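PDB 1IYB: ribonuclease from Nicotiana glutinosa, which probably hydrolyses RNA as a member of the ribonuclease T2 family and binds the guanine nucleotide guanosine-5'-monophosphate. Local coordinates for residues Y64-V69 against A92-E97; Q78-L83 against H112-K117; N146-A151 against P160-N165. All blocks are in the same frame, centred on the assembly; numbering follows the deposited sequence.

Along the chain from the N terminus, interaction 1 comes first, closing a loop from 64-69, just before helix 73-79, to helix 91-102. Interaction 2 opens inside that loop, at the end of helix 73-79, and closes beyond it on helix 111-124, so the two contacts cross. Their centres are about 9 Å apart, and they touch through Trp94 and Trp80. Together they pack the 64-69 loop, helix 91-102, the end of helix 73-79 and helix 111-124 against one another, while residues of helix 91-102 and of 81-83 meet guanosine-5'-monophosphate. Interaction 3 follows in series and closes a short loop between helix 145-156 and outer strand 161-166. It lies on the opposite side of the chain's centre, its centre about 29 Å from that of interaction 1.

Interaction 1: Y64-V69 against A92-E97; sequences YDQSQV and AFWSHE. With 5GP (guanosine-5'-monophosphate), chain C.
Tyr64 lays one face of its ring on the backbone of helix 91-102 at Ser95. The Ser95 CA lies 3.9 Å from the centroid of the Tyr64 ring and 25° off its normal, which identifies a CH-pi contact. Ser95 also meets the root of the tyrosine, its OG standing 3.3 Å from Tyr64 CB, while Ser95 CB comes within 3.5 Å of Tyr64 CD2. With Tyr64 CG anti to the backbone N (chi1 175°), the ring runs alongside Trp94, pointing the same way, and Tyr64 OH ends 3.8 Å from Trp94 CE3, at the indole edge. Gln66 NE2 reaches the same edge and gives Tyr64 OH a weak hydrogen bond of 2.8 Å; the stronger partner of Gln66 NE2 is Ser91 OG. The helix turns other residues to the ligand: the Phe93 ring covers a face of the guanine, and His96 NE2 donates to the nucleotide O5' at 2.8 Å. Trp94 NE1, on the same helix, donates to Trp80 O. The contact thus packs the loop after strand 41-48 onto helix 91-102, with Trp94 also touching Ile73 and Met76 of helix 73-79 and Phe115 of helix 111-124.

Interaction 2: Q78-L83 against H112-K117; sequences QNWPTL and HGYFKK. With 5GP (guanosine-5'-monophosphate), chain C.
The guanine-binding loop that follows helix 73-79 is rooted in the core by Trp80, whose indole packs against Phe115 and Tyr114 of helix 111-124. Trp80 is the first residue to leave helical backbone angles, and its CG lies roughly anti to the backbone N (chi1 -154°), which sends the ring toward the other helix. The closest approach is Trp80 CZ3 to Phe115 CD2, 3.4 Å. Phe115 CE2 lies over one face of the indole, yet the phenyl and the six-membered ring of Trp80 have centroids 5.2 Å apart and planes at 44°, so the pair is oblique, and the two side chains cross at about a right angle. Tyr114 comes from another direction: its CE2 sits 4.2 Å from Trp80 CH2, at the edge of the indole and near its plane. Tyr114 is buried, and its OH is hydrogen-bonded to Leu45 O, which probably helps hold the ring in place. Trp80 also makes edge-to-face pairs with Phe93 and Trp94, so aromatic groups from helices 91-102 and 111-124 both pack against it.

Beyond Trp80 the chain turns to the nucleotide. Thr82 OG1 donates to guanine N7 at 2.8 Å, and the backbone N of Leu83 donates to O6, also at 2.8 Å, with an N-H...O angle of 146°. Reading O6 with a backbone N-H suits guanine, since adenine carries an amino group there. Trp80 is thus second-shell, paired with the Phe93 that covers the base, while 82-83 read the N7/O6 edge in the guanine site of this T2-family enzyme.

Interaction 3: N146-A151 against P160-N165; sequences NSIKNA and PGIECN
Helix 145-156 and the start of strand 161-166 come nearest at Lys149 and Pro160, whose CA atoms are 6.0 Å apart, and the strand diverges from the helix after Ile162. Pro160 points its ring at the helix backbone: its CD lies 3.5 Å from Lys149 O, and its CG is 3.9 Å from Lys149 CA, so CG and CD of the proline meet mainly the main chain of Lys149. Two residues on, Ile162 also directs its side chain toward the helix and is touched at two places. Its CG1 is 3.7 Å from Lys149 CG, a contact with the base of the lysine chain, which stays extended beyond CG. Its CD1 is 4.0 Å from Ile148 CG2. A bend at chi2 (-61°) brings that terminal methyl round to Ile148, while CG1 remains on the lysine.

Gly161 and Glu163 pair through their backbones with strand 172-182; 161-166 is an outermost strand of the four-stranded antiparallel sheet within this chain. The nearby Cys164 is joined to Cys199 by a disulfide, and Ile148 continues the hydrophobic layer onto Ile203 of strand 202-204. Between the two segments the evidence is entirely of van der Waals contact: methyl and methylene carbons meet, the lysine contributing its aliphatic part, and one backbone carbonyl oxygen, Lys149 O, lies against the proline ring. Such chemistry suggests that shape fit and burial, more than directional polar bonds, hold the helix here.

Interaction 1: Y64-V69 against A92-E97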
# COMPACT_ATOMS: atom_id res chain seq x y z
N TYR A 64 10.41 13.99 -3.18
CA TYR A 64 9.80 15.11 -3.90
C TYR A 64 10.69 16.34 -3.73
O TYR A 64 11.16 16.62 -2.62
CB TYR A 64 8.41 15.38 -3.33
CG TYR A 64 7.71 16.60 -3.91
CD1 TYR A 64 7.32 16.64 -5.25
CD2 TYR A 64 7.44 17.71 -3.11
CE1 TYR A 64 6.67 17.76 -5.77
CE2 TYR A 64 6.78 18.82 -3.62
CZ TYR A 64 6.40 18.84 -4.95
OH TYR A 64 5.73 19.94 -5.46
N ASP A 65 10.91 17.06 -4.82
CA ASP A 65 11.74 18.27 -4.82
C ASP A 65 10.97 19.34 -5.60
O ASP A 65 11.09 19.44 -6.82
CB ASP A 65 13.08 17.98 -5.50
CG ASP A 65 14.02 19.17 -5.48
OD1 ASP A 65 15.12 19.06 -6.06
OD2 ASP A 65 13.66 20.21 -4.89
N GLN A 66 10.20 20.15 -4.89
CA GLN A 66 9.40 21.18 -5.55
C GLN A 66 10.19 22.14 -6.43
O GLN A 66 9.64 22.71 -7.37
CB GLN A 66 8.56 21.95 -4.52
CG GLN A 66 7.61 22.96 -5.14
CD GLN A 66 6.37 23.24 -4.30
OE1 GLN A 66 5.93 24.38 -4.18
NE2 GLN A 66 5.80 22.19 -3.72
N SER A 67 11.47 22.33 -6.14
CA SER A 67 12.27 23.24 -6.96
C SER A 67 12.37 22.75 -8.41
O SER A 67 12.55 23.55 -9.33
CB SER A 67 13.68 23.41 -6.37
OG SER A 67 14.43 22.21 -6.49
N GLN A 68 12.23 21.44 -8.62
CA GLN A 68 12.31 20.87 -9.96
C GLN A 68 11.06 21.12 -10.79
O GLN A 68 11.06 20.87 -11.99
CB GLN A 68 12.57 19.36 -9.88
CG GLN A 68 13.83 18.99 -9.09
CD GLN A 68 14.21 17.53 -9.23
OE1 GLN A 68 15.00 17.01 -8.44
NE2 GLN A 68 13.66 16.86 -10.23
N VAL A 69 10.00 21.61 -10.16
CA VAL A 69 8.75 21.89 -10.88
C VAL A 69 8.23 23.29 -10.59
O VAL A 69 7.04 23.57 -10.76
CB VAL A 69 7.65 20.87 -10.50
CG1 VAL A 69 8.07 19.46 -10.89
CG2 VAL A 69 7.36 20.94 -9.01
N ALA A 92 1.96 19.00 0.16
CA ALA A 92 1.92 17.68 0.79
C ALA A 92 1.23 16.68 -0.13
O ALA A 92 1.61 15.51 -0.20
CB ALA A 92 1.19 17.76 2.13
N PHE A 93 0.20 17.14 -0.83
CA PHE A 93 -0.55 16.30 -1.75
C PHE A 93 0.33 15.93 -2.95
O PHE A 93 0.44 14.76 -3.32
CB PHE A 93 -1.81 17.05 -2.19
CG PHE A 93 -2.79 16.23 -3.01
CD1 PHE A 93 -2.81 14.84 -2.94
CD2 PHE A 93 -3.72 16.87 -3.82
CE1 PHE A 93 -3.75 14.11 -3.66
CE2 PHE A 93 -4.67 16.15 -4.55
CZ PHE A 93 -4.68 14.76 -4.47
N TRP A 94 0.98 16.94 -3.54
CA TRP A 94 1.85 16.70 -4.69
C TRP A 94 3.02 15.79 -4.32
O TRP A 94 3.39 14.89 -5.09
CB TRP A 94 2.36 18.03 -5.25
CG TRP A 94 1.23 18.98 -5.57
CD1 TRP A 94 -0.02 18.64 -6.01
CD2 TRP A 94 1.24 20.40 -5.45
NE1 TRP A 94 -0.79 19.77 -6.17
CE2 TRP A 94 -0.04 20.86 -5.83
CE3 TRP A 94 2.21 21.34 -5.07
CZ2 TRP A 94 -0.38 22.22 -5.84
CZ3 TRP A 94 1.87 22.69 -5.07
CH2 TRP A 94 0.58 23.11 -5.45
N SER A 95 3.59 16.02 -3.15
CA SER A 95 4.72 15.21 -2.69
C SER A 95 4.28 13.75 -2.54
O SER A 95 4.98 12.84 -2.97
CB SER A 95 5.24 15.71 -1.34
OG SER A 95 6.27 14.87 -0.85
N HIS A 96 3.11 13.55 -1.95
CA HIS A 96 2.56 12.21 -1.76
C HIS A 96 2.37 11.49 -3.09
O HIS A 96 2.72 10.32 -3.23
CB HIS A 96 1.22 12.29 -1.03
CG HIS A 96 0.48 10.99 -0.98
ND1 HIS A 96 0.86 9.95 -0.18
CD2 HIS A 96 -0.60 10.56 -1.67
CE1 HIS A 96 0.05 8.92 -0.37
NE2 HIS A 96 -0.85 9.27 -1.27
N GLU A 97 1.82 12.19 -4.08
CA GLU A 97 1.60 11.57 -5.38
C GLU A 97 2.91 11.20 -6.06
O GLU A 97 3.01 10.15 -6.70
CB GLU A 97 0.74 12.48 -6.26
CG GLU A 97 -0.69 12.62 -5.75
CD GLU A 97 -1.43 11.28 -5.72
OE1 GLU A 97 -2.10 10.99 -4.70
OE2 GLU A 97 -1.35 10.54 -6.72
P 5GP C . -3.54 7.71 -3.55
O1P 5GP C . -2.97 6.37 -3.48
O2P 5GP C . -2.86 8.57 -4.60
O3P 5GP C . -5.08 7.64 -3.81
O5' 5GP C . -3.42 8.54 -2.14
C5' 5GP C . -4.09 9.84 -1.95
C4' 5GP C . -3.86 10.47 -0.55
O4' 5GP C . -3.56 11.92 -0.79
C3' 5GP C . -5.02 10.52 0.45
O3' 5GP C . -5.16 9.35 1.23
C2' 5GP C . -4.71 11.74 1.33
O2' 5GP C . -3.86 11.41 2.45
C1' 5GP C . -4.05 12.70 0.35
N9 5GP C . -4.79 13.92 -0.10
C8 5GP C . -4.51 15.25 0.11
N7 5GP C . -5.30 16.10 -0.51
C5 5GP C . -6.18 15.24 -1.19
C6 5GP C . -7.28 15.58 -2.05
O6 5GP C . -7.67 16.69 -2.37
N1 5GP C . -7.93 14.41 -2.55
C2 5GP C . -7.55 13.11 -2.24
N2 5GP C . -8.31 12.16 -2.82
N3 5GP C . -6.52 12.79 -1.44
C4 5GP C . -5.88 13.90 -0.95

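Interaction 2: Q78-L83 against H112-K117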
# COMPACT_ATOMS: atom_id res chain seq x y z
N GLN A 78 -3.90 25.67 -9.68
CA GLN A 78 -5.23 25.76 -10.28
C GLN A 78 -5.85 24.41 -10.62
O GLN A 78 -7.05 24.21 -10.44
CB GLN A 78 -5.18 26.61 -11.55
CG GLN A 78 -4.78 28.05 -11.30
CD GLN A 78 -5.63 28.70 -10.22
OE1 GLN A 78 -6.86 28.70 -10.31
NE2 GLN A 78 -4.98 29.25 -9.20
N ASN A 79 -5.03 23.47 -11.09
CA ASN A 79 -5.52 22.17 -11.52
C ASN A 79 -5.34 20.96 -10.63
O ASN A 79 -5.92 19.90 -10.90
CB ASN A 79 -4.93 21.84 -12.89
CG ASN A 79 -5.38 22.81 -13.96
OD1 ASN A 79 -4.71 23.82 -14.23
ND2 ASN A 79 -6.52 22.52 -14.57
N TRP A 80 -4.54 21.10 -9.58
CA TRP A 80 -4.26 19.98 -8.67
C TRP A 80 -4.43 20.43 -7.21
O TRP A 80 -3.52 20.27 -6.40
CB TRP A 80 -2.82 19.52 -8.89
CG TRP A 80 -2.53 18.09 -8.55
CD1 TRP A 80 -3.02 17.36 -7.51
CD2 TRP A 80 -1.60 17.24 -9.23
NE1 TRP A 80 -2.47 16.10 -7.50
CE2 TRP A 80 -1.59 16.00 -8.55
CE3 TRP A 80 -0.79 17.40 -10.36
CZ2 TRP A 80 -0.79 14.93 -8.96
CZ3 TRP A 80 0.01 16.34 -10.77
CH2 TRP A 80 0.00 15.12 -10.06
N PRO A 81 -5.59 21.00 -6.87
CA PRO A 81 -5.78 21.45 -5.48
C PRO A 81 -5.93 20.33 -4.46
O PRO A 81 -6.36 19.22 -4.79
CB PRO A 81 -7.05 22.30 -5.57
CG PRO A 81 -7.84 21.58 -6.63
CD PRO A 81 -6.78 21.29 -7.69
N THR A 82 -5.57 20.64 -3.22
CA THR A 82 -5.71 19.69 -2.13
C THR A 82 -6.97 20.10 -1.36
O THR A 82 -7.23 21.30 -1.17
CB THR A 82 -4.51 19.71 -1.16
OG1 THR A 82 -4.76 18.81 -0.08
CG2 THR A 82 -4.28 21.11 -0.60
N LEU A 83 -7.76 19.12 -0.95
CA LEU A 83 -8.98 19.38 -0.22
C LEU A 83 -8.94 18.75 1.18
O LEU A 83 -9.96 18.63 1.84
CB LEU A 83 -10.19 18.85 -1.00
CG LEU A 83 -10.47 19.57 -2.32
CD1 LEU A 83 -11.55 18.83 -3.09
CD2 LEU A 83 -10.90 21.00 -2.04
N HIS A 112 9.78 16.74 -13.15
CA HIS A 112 9.20 17.76 -14.02
C HIS A 112 8.32 17.11 -15.09
O HIS A 112 7.22 17.59 -15.37
CB HIS A 112 10.29 18.59 -14.69
CG HIS A 112 9.75 19.71 -15.53
ND1 HIS A 112 9.49 20.96 -15.01
CD2 HIS A 112 9.36 19.75 -16.82
CE1 HIS A 112 8.96 21.72 -15.95
NE2 HIS A 112 8.88 21.01 -17.06
N GLY A 113 8.82 16.03 -15.69
CA GLY A 113 8.06 15.35 -16.73
C GLY A 113 6.77 14.72 -16.23
O GLY A 113 5.77 14.69 -16.95
N TYR A 114 6.80 14.20 -15.01
CA TYR A 114 5.64 13.57 -14.40
C TYR A 114 4.52 14.58 -14.18
O TYR A 114 3.39 14.38 -14.62
CB TYR A 114 6.03 12.94 -13.05
CG TYR A 114 4.88 12.32 -12.29
CD1 TYR A 114 4.39 11.06 -12.63
CD2 TYR A 114 4.28 13.00 -11.23
CE1 TYR A 114 3.32 10.49 -11.93
CE2 TYR A 114 3.21 12.44 -10.53
CZ TYR A 114 2.74 11.19 -10.88
OH TYR A 114 1.68 10.65 -10.19
N PHE A 115 4.83 15.67 -13.48
CA PHE A 115 3.83 16.69 -13.22
C PHE A 115 3.37 17.37 -14.50
O PHE A 115 2.19 17.70 -14.64
CB PHE A 115 4.35 17.70 -12.20
CG PHE A 115 4.40 17.16 -10.80
CD1 PHE A 115 5.56 16.57 -10.29
CD2 PHE A 115 3.25 17.16 -10.01
CE1 PHE A 115 5.57 16.00 -9.02
CE2 PHE A 115 3.25 16.59 -8.74
CZ PHE A 115 4.41 16.00 -8.24
N LYS A 116 4.29 17.58 -15.44
CA LYS A 116 3.91 18.21 -16.71
C LYS A 116 2.94 17.31 -17.48
O LYS A 116 1.96 17.79 -18.04
CB LYS A 116 5.15 18.48 -17.56
CG LYS A 116 4.84 18.89 -19.00
CD LYS A 116 6.11 19.10 -19.81
CE LYS A 116 5.84 19.03 -21.31
NZ LYS A 116 4.77 19.97 -21.74
N LYS A 117 3.20 16.01 -17.51
CA LYS A 117 2.32 15.10 -18.22
C LYS A 117 0.92 15.13 -17.60
O LYS A 117 -0.08 15.15 -18.32
CB LYS A 117 2.87 13.67 -18.19
CG LYS A 117 2.00 12.66 -18.93
CD LYS A 117 1.96 12.95 -20.42
CE LYS A 117 1.03 11.97 -21.14
NZ LYS A 117 1.10 12.13 -22.62
P 5GP C . -3.54 7.71 -3.55
O1P 5GP C . -2.97 6.37 -3.48
O2P 5GP C . -2.86 8.57 -4.60
O3P 5GP C . -5.08 7.64 -3.81
O5' 5GP C . -3.42 8.54 -2.14
C5' 5GP C . -4.09 9.84 -1.95
C4' 5GP C . -3.86 10.47 -0.55
O4' 5GP C . -3.56 11.92 -0.79
C3' 5GP C . -5.02 10.52 0.45
O3' 5GP C . -5.16 9.35 1.23
C2' 5GP C . -4.71 11.74 1.33
O2' 5GP C . -3.86 11.41 2.45
C1' 5GP C . -4.05 12.70 0.35
N9 5GP C . -4.79 13.92 -0.10
C8 5GP C . -4.51 15.25 0.11
N7 5GP C . -5.30 16.10 -0.51
C5 5GP C . -6.18 15.24 -1.19
C6 5GP C . -7.28 15.58 -2.05
O6 5GP C . -7.67 16.69 -2.37
N1 5GP C . -7.93 14.41 -2.55
C2 5GP C . -7.55 13.11 -2.24
N2 5GP C . -8.31 12.16 -2.82
N3 5GP C . -6.52 12.79 -1.44
C4 5GP C . -5.88 13.90 -0.95

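Interaction 3: N146-A151 against P160-N165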
# COMPACT_ATOMS: atom_id res chain seq x y z
N ASN A 146 -24.02 4.72 -17.37
CA ASN A 146 -23.71 4.58 -18.78
C ASN A 146 -23.71 5.90 -19.56
O ASN A 146 -22.93 6.06 -20.49
CB ASN A 146 -24.68 3.59 -19.44
CG ASN A 146 -24.38 2.15 -19.08
OD1 ASN A 146 -23.25 1.69 -19.24
ND2 ASN A 146 -25.40 1.43 -18.61
N SER A 147 -24.57 6.84 -19.17
CA SER A 147 -24.61 8.13 -19.86
C SER A 147 -23.30 8.88 -19.64
O SER A 147 -22.79 9.54 -20.54
CB SER A 147 -25.79 8.98 -19.36
OG SER A 147 -25.56 9.48 -18.06
N ILE A 148 -22.77 8.75 -18.43
CA ILE A 148 -21.52 9.41 -18.06
C ILE A 148 -20.36 8.78 -18.82
O ILE A 148 -19.52 9.48 -19.40
CB ILE A 148 -21.29 9.30 -16.53
CG1 ILE A 148 -22.37 10.10 -15.79
CG2 ILE A 148 -19.90 9.82 -16.16
CD1 ILE A 148 -22.38 9.87 -14.29
N LYS A 149 -20.31 7.45 -18.82
CA LYS A 149 -19.25 6.73 -19.52
C LYS A 149 -19.26 7.02 -21.02
O LYS A 149 -18.22 7.30 -21.62
CB LYS A 149 -19.42 5.22 -19.33
CG LYS A 149 -19.14 4.71 -17.93
CD LYS A 149 -19.39 3.21 -17.88
CE LYS A 149 -19.03 2.62 -16.53
NZ LYS A 149 -19.21 1.14 -16.53
N ASN A 150 -20.44 6.95 -21.63
CA ASN A 150 -20.55 7.16 -23.06
C ASN A 150 -20.34 8.59 -23.53
O ASN A 150 -19.85 8.81 -24.64
CB ASN A 150 -21.89 6.61 -23.56
CG ASN A 150 -22.00 5.10 -23.38
OD1 ASN A 150 -20.99 4.40 -23.39
ND2 ASN A 150 -23.22 4.61 -23.22
N ALA A 151 -20.68 9.56 -22.69
CA ALA A 151 -20.47 10.96 -23.05
C ALA A 151 -18.96 11.17 -23.16
O ALA A 151 -18.47 11.84 -24.08
CB ALA A 151 -21.05 11.87 -21.98
N PRO A 160 -13.96 5.38 -20.13
CA PRO A 160 -13.42 5.71 -18.82
C PRO A 160 -13.86 4.76 -17.71
O PRO A 160 -14.81 3.98 -17.87
CB PRO A 160 -13.96 7.11 -18.58
CG PRO A 160 -15.35 6.98 -19.13
CD PRO A 160 -15.11 6.25 -20.45
N GLY A 161 -13.16 4.84 -16.59
CA GLY A 161 -13.51 4.06 -15.42
C GLY A 161 -14.17 5.06 -14.49
O GLY A 161 -13.67 6.18 -14.33
N ILE A 162 -15.29 4.68 -13.88
CA ILE A 162 -16.00 5.58 -12.98
C ILE A 162 -16.04 5.04 -11.55
O ILE A 162 -16.43 3.90 -11.32
CB ILE A 162 -17.46 5.79 -13.46
CG1 ILE A 162 -17.48 6.19 -14.93
CG2 ILE A 162 -18.14 6.85 -12.60
CD1 ILE A 162 -16.77 7.50 -15.24
N GLU A 163 -15.62 5.87 -10.60
CA GLU A 163 -15.61 5.48 -9.19
C GLU A 163 -16.59 6.36 -8.42
O GLU A 163 -16.64 7.57 -8.64
CB GLU A 163 -14.22 5.64 -8.58
CG GLU A 163 -14.11 5.12 -7.16
CD GLU A 163 -12.86 5.59 -6.44
OE1 GLU A 163 -11.87 5.94 -7.13
OE2 GLU A 163 -12.86 5.61 -5.20
N CYS A 164 -17.35 5.74 -7.52
CA CYS A 164 -18.32 6.46 -6.72
C CYS A 164 -18.04 6.33 -5.24
O CYS A 164 -17.36 5.39 -4.81
CB CYS A 164 -19.73 5.92 -6.98
SG CYS A 164 -20.33 6.21 -8.67
N ASN A 165 -18.53 7.29 -4.46
CA ASN A 165 -18.42 7.23 -3.02
C ASN A 165 -19.79 7.65 -2.52
O ASN A 165 -20.71 7.82 -3.32
CB ASN A 165 -17.28 8.13 -2.47
CG ASN A 165 -17.58 9.62 -2.56
OD1 ASN A 165 -16.91 10.42 -1.90
ND2 ASN A 165 -18.55 10.01 -3.37